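Local coordinates for endo-1,4-beta-xylanase (PDB 1H12), which hydrolyses internal beta-1,4 linkages of xylan as a cold-adapted member of glycoside hydrolase family 8, and may also act on other beta-1,4-linked glycans, at residues N34-N39 with L371-G376; L49-T54 with D377-N382; P114-Q119 with K180-E185. All blocks are in the same frame, centred on the assembly; numbering follows the deposited sequence. Where two conformers were deposited one is given.

Contact 1 (N34-N39 with L371-G376); sequences NSTFDN and LSQPTG
T36 and Q373 have the nearest CA atoms across helix 29-40 and the loop 371-376, yet these stay 6.9 Å apart, so a side chain has to bridge the gap. Q373 does so almost alone. Its CG stands trans to the main-chain N (chi1 -177°) and the chain beyond is extended, which carries the terminal amide to the surface of the helix. There NE2 donates to the carbonyl O of T36 at 2.9 Å, in a fairly straight bond of 157° at the hydrogen but tilted out of the carbonyl plane. The loop joins helix 358-369 to helix 379-392 within the (alpha/alpha)6 barrel of family 8, and the glutamine thus ties an inter-helix connection to a helix more than 300 residues earlier in the chain. The other half of the amide is used too: OE1 of Q373 accepts from ND2 of N39 at 3.2 Å, the oxygen lying in the N39 amide plane. One bond given and one received hold the Q373 amide against rotation. CG2 of T36 rests 3.6 Å from Q373 NE2, whereas the threonine hydroxyl turns back to the carbonyl of K32.

Contact 2 (L49-T54 with D377-N382); sequences LYYPYT and DYRYYN. With XYP (beta-D-xylopyranose), chain B.
R379 and L49 run past each other in opposite directions where the start of helix 379-392 meets the chain leading into strand 50-55, and the arginine can be followed outward atom by atom. Its CB packs against the main chain of P374. The next atom, CG, sits between the backbone N and the carbonyl carbon (chi1 72°), and this setting turns the chain toward the residues that lead into strand 50-55, where CG lies 3.9 Å from CD2 of L49. From CG to NE the chain is extended, and the same methyl, CD2 of L49, is still 4.1 Å from NE. The polar end is held in detail: NE donates to the carbonyl of Q48 and NH1 to that of G376, so two main-chain oxygens fix the buried guanidinium. NH2 comes within 3.0 Å of the Y51 hydroxyl OH, each near the plane of the other's flat group although the ring and guanidinium planes are 43° apart. The Y51 ring also engages K65 in a cation-pi contact. L49 meanwhile packs against the helix backbone, its CD2 3.7 Å from CA of Y380 and its CD1 3.7 Å from the carbonyl O of R379. The Y380 ring continues this packing onto strand 58-66 and helix 77-89. On the ligand side, Y378, at the N-cap position of the helix, presents one ring face to the bound beta-D-xylopyranose, whose C4 stands 3.9 Å above the ring plane, offset toward the rim. Together with N382, Q327, G341 and E342 it forms the xylose pocket, and the aromatic face laid against a pyranose is a familiar feature of carbohydrate-binding sites, built here on a helix start that R379 joins to the chain leading into the edge strand of the five-stranded sheet.

Contact 3 (P114-Q119 with K180-E185); sequences PDAKKQ and KNKLME
Two like-signed turns of the K182 side chain, chi1 -54° and chi2 -64°, bend it at its base before the rest extends, and this carries the ammonium group across to A116. NZ of K182 donates to the carbonyl O of A116 at 2.8 Å, 34° out of the carbonyl plane. The same A116 oxygen also takes a longer backbone bond from N of Q119, 3.3 Å, which arrives from the opposite face, so one carbonyl is gripped from both sides. The lysine's methylenes pass close to the loop's carbonyls, with CE 3.6 Å from the carbonyl O of Q119. In fold terms, the last residue of helix 168-182, just ahead of the small hairpin of strands 184-185 and 188-189, is joined to the surface loop that leads from helix 93-107 to strand 123-128. That loop is itself folded tightly: OD1 of D115 accepts from N of K117 at 2.9 Å, an Asx turn in which the donor meets the carboxylate from above its plane, and the other oxygen, OD2, is bonded to the Y194 hydroxyl. A second link runs through water, which donates to O of K117 at 2.9 Å and to O of K182 at 2.8 Å, joining the helix end to the loop beside the direct bond. The Q119 amide lies near the lysine tip but spends its NE2 on the carbonyl of H113.

Overall arrangement
Contacts 1 and 2 are neighbours, with centres 12 Å apart, and share one continuous run, 371-382, that passes from the loop after helix 358-369 into helix 379-392. They touch where P374 packs against N382. On the other side their partners, helix 29-40 and strand 50-55, also follow each other in the chain, so the two contacts alternate in sequence and join the N-terminal region to the last helix and the loop before it; only contact 2 holds residues of the xylose pocket. Contact 3 lies on the surface, its centre 29 Å from contact 2 and 37 Å from contact 1, across the chain's centre from the latter. Both its segments fall inside the long loops these close.

Contact 1 (N34-N39 with L371-G376)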
loop_
_atom_site.group_PDB
_atom_site.type_symbol
_atom_site.label_atom_id
_atom_site.label_comp_id
_atom_site.label_asym_id
_atom_site.label_seq_id
_atom_site.Cartn_x
_atom_site.Cartn_y
_atom_site.Cartn_z
ATOM N N ASN A 34 -18.586 -0.642 4.958
ATOM C CA ASN A 34 -18.816 0.283 6.042
ATOM C C ASN A 34 -18.535 -0.330 7.410
ATOM O O ASN A 34 -17.913 0.322 8.261
ATOM C CB ASN A 34 -20.293 0.777 6.011
ATOM C CG ASN A 34 -20.628 1.587 4.785
ATOM O OD1 ASN A 34 -19.776 2.025 4.054
ATOM N ND2 ASN A 34 -21.937 1.808 4.580
ATOM N N SER A 35 -18.973 -1.563 7.605
ATOM C CA SER A 35 -18.667 -2.182 8.914
ATOM C C SER A 35 -17.171 -2.457 9.090
ATOM O O SER A 35 -16.683 -2.424 10.199
ATOM C CB SER A 35 -19.468 -3.502 9.092
ATOM O OG SER A 35 -19.081 -4.474 8.167
ATOM N N THR A 36 -16.469 -2.744 8.005
ATOM C CA THR A 36 -15.029 -2.955 8.064
ATOM C C THR A 36 -14.388 -1.659 8.614
ATOM O O THR A 36 -13.566 -1.716 9.534
ATOM C CB THR A 36 -14.491 -3.328 6.724
ATOM O OG1 THR A 36 -15.047 -4.614 6.297
ATOM C CG2 THR A 36 -13.015 -3.468 6.708
ATOM N N PHE A 37 -14.730 -0.513 8.044
ATOM C CA PHE A 37 -14.168 0.723 8.528
ATOM C C PHE A 37 -14.597 0.959 9.967
ATOM O O PHE A 37 -13.770 1.298 10.834
ATOM C CB PHE A 37 -14.583 1.912 7.642
ATOM C CG PHE A 37 -13.923 3.191 8.048
ATOM C CD1 PHE A 37 -14.434 3.985 9.062
ATOM C CD2 PHE A 37 -12.758 3.603 7.431
ATOM C CE1 PHE A 37 -13.747 5.133 9.478
ATOM C CE2 PHE A 37 -12.101 4.737 7.789
ATOM C CZ PHE A 37 -12.588 5.515 8.827
ATOM N N ASP A 38 -15.863 0.769 10.271
ATOM C CA ASP A 38 -16.348 1.062 11.618
ATOM C C ASP A 38 -15.684 0.239 12.661
ATOM O O ASP A 38 -15.431 0.696 13.768
ATOM C CB ASP A 38 -17.851 0.843 11.687
ATOM C CG ASP A 38 -18.643 1.929 10.934
ATOM O OD1 ASP A 38 -18.045 2.937 10.519
ATOM O OD2 ASP A 38 -19.852 1.700 10.687
ATOM N N ASN A 39 -15.406 -1.020 12.338
ATOM C CA ASN A 39 -14.750 -1.876 13.319
ATOM C C ASN A 39 -13.267 -1.583 13.455
ATOM O O ASN A 39 -12.697 -1.658 14.542
ATOM C CB ASN A 39 -14.918 -3.360 12.932
ATOM C CG ASN A 39 -16.330 -3.849 13.037
ATOM O OD1 ASN A 39 -17.105 -3.306 13.770
ATOM N ND2 ASN A 39 -16.645 -4.942 12.264
ATOM N N LEU A 371 -13.738 -14.351 4.524
ATOM C CA LEU A 371 -13.017 -14.108 5.763
ATOM C C LEU A 371 -13.799 -13.243 6.724
ATOM O O LEU A 371 -14.530 -12.360 6.308
ATOM C CB LEU A 371 -11.746 -13.300 5.465
ATOM C CG LEU A 371 -10.694 -14.043 4.606
ATOM C CD1 LEU A 371 -9.631 -13.031 4.212
ATOM C CD2 LEU A 371 -10.093 -15.220 5.367
ATOM N N SER A 372 -13.573 -13.484 8.010
ATOM C CA SER A 372 -13.959 -12.436 8.957
ATOM C C SER A 372 -12.835 -11.383 9.018
ATOM O O SER A 372 -11.648 -11.646 8.779
ATOM C CB SER A 372 -14.025 -13.103 10.355
ATOM O OG SER A 372 -15.028 -14.101 10.474
ATOM N N GLN A 373 -13.214 -10.189 9.443
ATOM C CA GLN A 373 -12.256 -9.097 9.541
ATOM C C GLN A 373 -11.172 -9.471 10.532
ATOM O O GLN A 373 -11.487 -10.026 11.579
ATOM C CB GLN A 373 -12.990 -7.825 9.971
ATOM C CG GLN A 373 -12.092 -6.623 10.037
ATOM C CD GLN A 373 -12.822 -5.333 10.230
ATOM O OE1 GLN A 373 -14.056 -5.343 10.464
ATOM N NE2 GLN A 373 -12.132 -4.206 10.087
ATOM N N PRO A 374 -9.919 -9.149 10.257
ATOM C CA PRO A 374 -8.851 -9.531 11.176
ATOM C C PRO A 374 -8.995 -9.054 12.600
ATOM O O PRO A 374 -9.389 -7.898 12.870
ATOM C CB PRO A 374 -7.600 -8.942 10.523
ATOM C CG PRO A 374 -7.912 -9.021 9.096
ATOM C CD PRO A 374 -9.386 -8.615 8.990
ATOM N N THR A 375 -8.648 -9.948 13.530
ATOM C CA THR A 375 -8.589 -9.690 14.957
ATOM C C THR A 375 -7.279 -10.287 15.490
ATOM O O THR A 375 -6.527 -10.926 14.755
ATOM C CB THR A 375 -9.778 -10.313 15.709
ATOM O OG1 THR A 375 -9.761 -11.737 15.495
ATOM C CG2 THR A 375 -11.088 -9.762 15.171
ATOM N N GLY A 376 -7.025 -10.094 16.762
ATOM C CA GLY A 376 -5.885 -10.697 17.364
ATOM C C GLY A 376 -4.570 -10.000 17.098
ATOM O O GLY A 376 -4.481 -8.851 16.638
#

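Contact 2 (L49-T54 with D377-N382)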
loop_
_atom_site.group_PDB
_atom_site.type_symbol
_atom_site.label_atom_id
_atom_site.label_comp_id
_atom_site.label_asym_id
_atom_site.label_seq_id
_atom_site.Cartn_x
_atom_site.Cartn_y
_atom_site.Cartn_z
ATOM N N LEU A 49 -7.763 -0.789 14.992
ATOM C CA LEU A 49 -6.387 -0.375 14.740
ATOM C C LEU A 49 -6.140 1.126 15.054
ATOM O O LEU A 49 -4.986 1.542 15.108
ATOM C CB LEU A 49 -5.964 -0.669 13.291
ATOM C CG LEU A 49 -5.788 -2.148 13.012
ATOM C CD1 LEU A 49 -5.572 -2.402 11.543
ATOM C CD2 LEU A 49 -4.645 -2.721 13.840
ATOM N N TYR A 50 -7.206 1.894 15.170
ATOM C CA TYR A 50 -7.164 3.338 15.324
ATOM C C TYR A 50 -7.280 3.692 16.800
ATOM O O TYR A 50 -8.311 3.399 17.413
ATOM C CB TYR A 50 -8.345 3.902 14.534
ATOM C CG TYR A 50 -8.749 5.351 14.703
ATOM C CD1 TYR A 50 -9.924 5.700 15.399
ATOM C CD2 TYR A 50 -8.095 6.356 14.028
ATOM C CE1 TYR A 50 -10.384 6.987 15.401
ATOM C CE2 TYR A 50 -8.564 7.642 14.043
ATOM C CZ TYR A 50 -9.716 7.978 14.756
ATOM O OH TYR A 50 -10.159 9.283 14.760
ATOM N N TYR A 51 -6.233 4.278 17.376
ATOM C CA TYR A 51 -6.143 4.556 18.794
ATOM C C TYR A 51 -5.802 5.999 19.060
ATOM O O TYR A 51 -4.984 6.612 18.366
ATOM C CB TYR A 51 -5.044 3.681 19.425
ATOM C CG TYR A 51 -5.433 2.231 19.531
ATOM C CD1 TYR A 51 -5.321 1.369 18.479
ATOM C CD2 TYR A 51 -5.949 1.741 20.747
ATOM C CE1 TYR A 51 -5.714 0.052 18.595
ATOM C CE2 TYR A 51 -6.342 0.408 20.840
ATOM C CZ TYR A 51 -6.224 -0.435 19.764
ATOM O OH TYR A 51 -6.616 -1.757 19.835
ATOM N N PRO A 52 -6.401 6.575 20.098
ATOM C CA PRO A 52 -6.031 7.931 20.505
ATOM C C PRO A 52 -4.700 7.976 21.210
ATOM O O PRO A 52 -4.305 7.048 21.923
ATOM C CB PRO A 52 -7.193 8.311 21.471
ATOM C CG PRO A 52 -7.605 7.032 22.069
ATOM C CD PRO A 52 -7.444 5.973 20.962
ATOM N N TYR A 53 -4.021 9.095 21.031
ATOM C CA TYR A 53 -2.782 9.441 21.743
ATOM C C TYR A 53 -3.057 10.680 22.597
ATOM O O TYR A 53 -3.530 11.705 22.084
ATOM C CB TYR A 53 -1.651 9.736 20.757
ATOM C CG TYR A 53 -0.372 10.157 21.409
ATOM C CD1 TYR A 53 0.268 9.324 22.319
ATOM C CD2 TYR A 53 0.162 11.382 21.187
ATOM C CE1 TYR A 53 1.395 9.744 22.976
ATOM C CE2 TYR A 53 1.325 11.816 21.820
ATOM C CZ TYR A 53 1.922 10.981 22.739
ATOM O OH TYR A 53 3.087 11.369 23.442
ATOM N N THR A 54 -2.814 10.539 23.900
ATOM C CA THR A 54 -2.992 11.614 24.859
ATOM C C THR A 54 -1.694 11.861 25.616
ATOM O O THR A 54 -0.857 10.956 25.744
ATOM C CB THR A 54 -4.088 11.276 25.860
ATOM O OG1 THR A 54 -3.684 10.161 26.675
ATOM C CG2 THR A 54 -5.398 10.896 25.152
ATOM N N ASP A 377 -3.492 -10.697 17.428
ATOM C CA ASP A 377 -2.185 -10.079 17.544
ATOM C C ASP A 377 -1.548 -9.731 16.223
ATOM O O ASP A 377 -0.585 -8.936 16.219
ATOM C CB ASP A 377 -1.213 -11.038 18.280
ATOM C CG ASP A 377 -1.528 -11.219 19.737
ATOM O OD1 ASP A 377 -2.215 -10.365 20.365
ATOM O OD2 ASP A 377 -0.971 -12.188 20.320
ATOM N N TYR A 378 -2.006 -10.307 15.112
ATOM C CA TYR A 378 -1.426 -10.055 13.822
ATOM C C TYR A 378 -2.298 -9.156 12.955
ATOM O O TYR A 378 -2.085 -9.044 11.742
ATOM C CB TYR A 378 -1.061 -11.380 13.103
ATOM C CG TYR A 378 0.043 -12.118 13.806
ATOM C CD1 TYR A 378 1.344 -11.718 13.690
ATOM C CD2 TYR A 378 -0.248 -13.154 14.658
ATOM C CE1 TYR A 378 2.406 -12.414 14.394
ATOM C CE2 TYR A 378 0.798 -13.866 15.340
ATOM C CZ TYR A 378 2.079 -13.464 15.185
ATOM O OH TYR A 378 3.100 -14.135 15.872
ATOM N N ARG A 379 -3.268 -8.468 13.571
ATOM C CA ARG A 379 -4.213 -7.722 12.811
ATOM C C ARG A 379 -3.691 -6.441 12.186
ATOM O O ARG A 379 -4.377 -5.879 11.332
ATOM C CB ARG A 379 -5.490 -7.449 13.602
ATOM C CG ARG A 379 -5.329 -6.434 14.713
ATOM C CD ARG A 379 -6.638 -6.227 15.417
ATOM N NE ARG A 379 -6.666 -5.223 16.447
ATOM C CZ ARG A 379 -6.400 -5.441 17.709
ATOM N NH1 ARG A 379 -5.901 -6.645 18.109
ATOM N NH2 ARG A 379 -6.630 -4.491 18.574
ATOM N N TYR A 380 -2.546 -5.908 12.607
ATOM C CA TYR A 380 -2.081 -4.666 11.964
ATOM C C TYR A 380 -1.913 -4.827 10.494
ATOM O O TYR A 380 -2.459 -4.095 9.697
ATOM C CB TYR A 380 -0.789 -4.168 12.626
ATOM C CG TYR A 380 -0.056 -3.165 11.735
ATOM C CD1 TYR A 380 -0.446 -1.863 11.641
ATOM C CD2 TYR A 380 1.048 -3.571 11.007
ATOM C CE1 TYR A 380 0.208 -0.974 10.804
ATOM C CE2 TYR A 380 1.723 -2.679 10.157
ATOM C CZ TYR A 380 1.271 -1.375 10.052
ATOM O OH TYR A 380 1.909 -0.466 9.218
ATOM N N TYR A 381 -1.088 -5.768 10.082
ATOM C CA TYR A 381 -0.795 -5.788 8.661
ATOM C C TYR A 381 -1.944 -6.464 7.915
ATOM O O TYR A 381 -2.423 -5.923 6.851
ATOM C CB TYR A 381 0.541 -6.356 8.344
ATOM C CG TYR A 381 0.987 -6.287 6.885
ATOM C CD1 TYR A 381 0.935 -5.142 6.158
ATOM C CD2 TYR A 381 1.478 -7.396 6.207
ATOM C CE1 TYR A 381 1.272 -5.105 4.827
ATOM C CE2 TYR A 381 1.920 -7.353 4.970
ATOM C CZ TYR A 381 1.788 -6.174 4.215
ATOM O OH TYR A 381 2.119 -6.087 2.873
ATOM N N ASN A 382 -2.474 -7.564 8.480
ATOM C CA ASN A 382 -3.641 -8.209 7.880
ATOM C C ASN A 382 -4.838 -7.292 7.776
ATOM O O ASN A 382 -5.500 -7.242 6.744
ATOM C CB ASN A 382 -3.994 -9.478 8.635
ATOM C CG ASN A 382 -2.964 -10.600 8.407
ATOM O OD1 ASN A 382 -2.511 -11.238 9.421
ATOM N ND2 ASN A 382 -2.633 -10.872 7.232
HETATM O O1 XYP B . -3.917 -14.814 12.308
HETATM C C1 XYP B . -2.654 -15.197 11.736
HETATM C C2 XYP B . -2.352 -14.328 10.627
HETATM C C3 XYP B . -1.051 -14.595 9.967
HETATM C C4 XYP B . 0.019 -14.932 11.017
HETATM C C5 XYP B . -0.497 -15.907 12.062
HETATM O O2 XYP B . -3.375 -14.265 9.630
HETATM O O3 XYP B . -0.680 -13.523 9.102
HETATM O O4 XYP B . 1.228 -15.360 10.450
HETATM O O5 XYP B . -1.708 -15.386 12.621
#

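Contact 3 (P114-Q119 with K180-E185)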
loop_
_atom_site.group_PDB
_atom_site.type_symbol
_atom_site.label_atom_id
_atom_site.label_comp_id
_atom_site.label_asym_id
_atom_site.label_seq_id
_atom_site.Cartn_x
_atom_site.Cartn_y
_atom_site.Cartn_z
ATOM N N PRO A 114 19.855 17.720 11.371
ATOM C CA PRO A 114 21.256 17.821 10.936
ATOM C C PRO A 114 21.643 16.947 9.762
ATOM O O PRO A 114 22.580 17.291 9.015
ATOM C CB PRO A 114 22.067 17.410 12.199
ATOM C CG PRO A 114 21.108 16.932 13.108
ATOM C CD PRO A 114 19.712 17.355 12.760
ATOM N N ASP A 115 20.916 15.842 9.539
ATOM C CA ASP A 115 21.136 14.988 8.366
ATOM C C ASP A 115 20.181 15.431 7.252
ATOM O O ASP A 115 18.956 15.241 7.375
ATOM C CB ASP A 115 20.900 13.569 8.762
ATOM C CG ASP A 115 21.143 12.574 7.675
ATOM O OD1 ASP A 115 21.275 13.000 6.470
ATOM O OD2 ASP A 115 21.198 11.362 8.004
ATOM N N ALA A 116 20.711 16.059 6.207
ATOM C CA ALA A 116 19.863 16.557 5.160
ATOM C C ALA A 116 18.983 15.482 4.557
ATOM O O ALA A 116 17.910 15.781 4.066
ATOM C CB ALA A 116 20.708 17.235 4.034
ATOM N N LYS A 117 19.458 14.275 4.546
ATOM C CA LYS A 117 18.677 13.168 3.948
ATOM C C LYS A 117 17.427 12.820 4.717
ATOM O O LYS A 117 16.502 12.194 4.166
ATOM C CB LYS A 117 19.544 11.944 3.763
ATOM C CG LYS A 117 20.601 12.109 2.661
ATOM C CD LYS A 117 21.356 10.847 2.416
ATOM C CE LYS A 117 22.370 10.946 1.210
ATOM N NZ LYS A 117 23.567 11.683 1.727
ATOM N N LYS A 118 17.332 13.233 5.983
ATOM C CA LYS A 118 16.161 12.989 6.821
ATOM C C LYS A 118 15.219 14.158 6.867
ATOM O O LYS A 118 14.098 14.033 7.411
ATOM C CB LYS A 118 16.583 12.668 8.248
ATOM C CG LYS A 118 17.095 11.229 8.404
ATOM C CD LYS A 118 17.633 10.953 9.738
ATOM C CE LYS A 118 18.024 9.475 9.858
ATOM N NZ LYS A 118 18.780 9.268 11.177
ATOM N N GLN A 119 15.611 15.316 6.363
ATOM C CA GLN A 119 14.793 16.525 6.518
ATOM C C GLN A 119 13.444 16.384 5.880
ATOM O O GLN A 119 13.340 16.187 4.670
ATOM C CB GLN A 119 15.530 17.730 5.933
ATOM C CG GLN A 119 16.771 18.090 6.757
ATOM C CD GLN A 119 17.615 19.183 6.155
ATOM O OE1 GLN A 119 17.383 19.589 5.035
ATOM N NE2 GLN A 119 18.619 19.646 6.909
ATOM N N LYS A 180 10.270 13.812 -4.120
ATOM C CA LYS A 180 11.170 14.113 -5.199
ATOM C C LYS A 180 12.591 14.394 -4.729
ATOM O O LYS A 180 13.554 13.910 -5.335
ATOM C CB LYS A 180 10.599 15.307 -5.990
ATOM C CG LYS A 180 11.458 15.748 -7.144
ATOM C CD LYS A 180 10.689 16.833 -7.962
ATOM C CE LYS A 180 11.400 17.311 -9.136
ATOM N NZ LYS A 180 10.449 18.459 -9.550
ATOM N N ASN A 181 12.726 15.180 -3.674
ATOM C CA ASN A 181 14.034 15.641 -3.247
ATOM C C ASN A 181 14.785 14.683 -2.353
ATOM O O ASN A 181 16.026 14.783 -2.283
ATOM C CB ASN A 181 13.887 16.963 -2.502
ATOM C CG ASN A 181 13.461 18.078 -3.371
ATOM O OD1 ASN A 181 13.724 18.102 -4.529
ATOM N ND2 ASN A 181 12.808 19.083 -2.731
ATOM N N LYS A 182 14.093 13.816 -1.646
ATOM C CA LYS A 182 14.695 12.943 -0.675
ATOM C C LYS A 182 14.549 11.465 -0.941
ATOM O O LYS A 182 15.331 10.671 -0.404
ATOM C CB LYS A 182 14.087 13.217 0.736
ATOM C CG LYS A 182 14.151 14.656 1.185
ATOM C CD LYS A 182 15.535 15.252 1.383
ATOM C CE LYS A 182 15.475 16.681 1.845
ATOM N NZ LYS A 182 16.834 17.264 1.978
ATOM N N LEU A 183 13.525 11.063 -1.698
ATOM C CA LEU A 183 13.112 9.662 -1.756
ATOM C C LEU A 183 13.116 9.074 -3.152
ATOM O O LEU A 183 12.547 8.010 -3.355
ATOM C CB LEU A 183 11.754 9.440 -1.085
ATOM C CG LEU A 183 11.602 10.019 0.341
ATOM C CD1 LEU A 183 10.211 9.781 0.832
ATOM C CD2 LEU A 183 12.626 9.414 1.265
ATOM N N MET A 184 13.785 9.720 -4.101
ATOM C CA MET A 184 13.839 9.294 -5.488
ATOM C C MET A 184 15.289 9.154 -5.949
ATOM O O MET A 184 16.172 9.929 -5.559
ATOM C CB MET A 184 13.113 10.271 -6.426
ATOM C CG MET A 184 11.620 10.253 -6.308
ATOM S SD MET A 184 11.039 8.772 -7.255
ATOM C CE MET A 184 9.296 8.854 -7.056
ATOM N N GLU A 185 15.537 8.196 -6.804
ATOM C CA GLU A 185 16.798 8.116 -7.568
ATOM C C GLU A 185 16.418 7.918 -9.018
ATOM O O GLU A 185 15.799 6.942 -9.395
ATOM C CB GLU A 185 17.700 6.987 -7.139
ATOM C CG GLU A 185 19.051 7.075 -7.860
ATOM C CD GLU A 185 20.012 5.985 -7.581
ATOM O OE1 GLU A 185 19.787 5.058 -6.844
ATOM O OE2 GLU A 185 21.131 6.049 -8.161
HETATM O O HOH W 1 17.125 11.791 1.374
#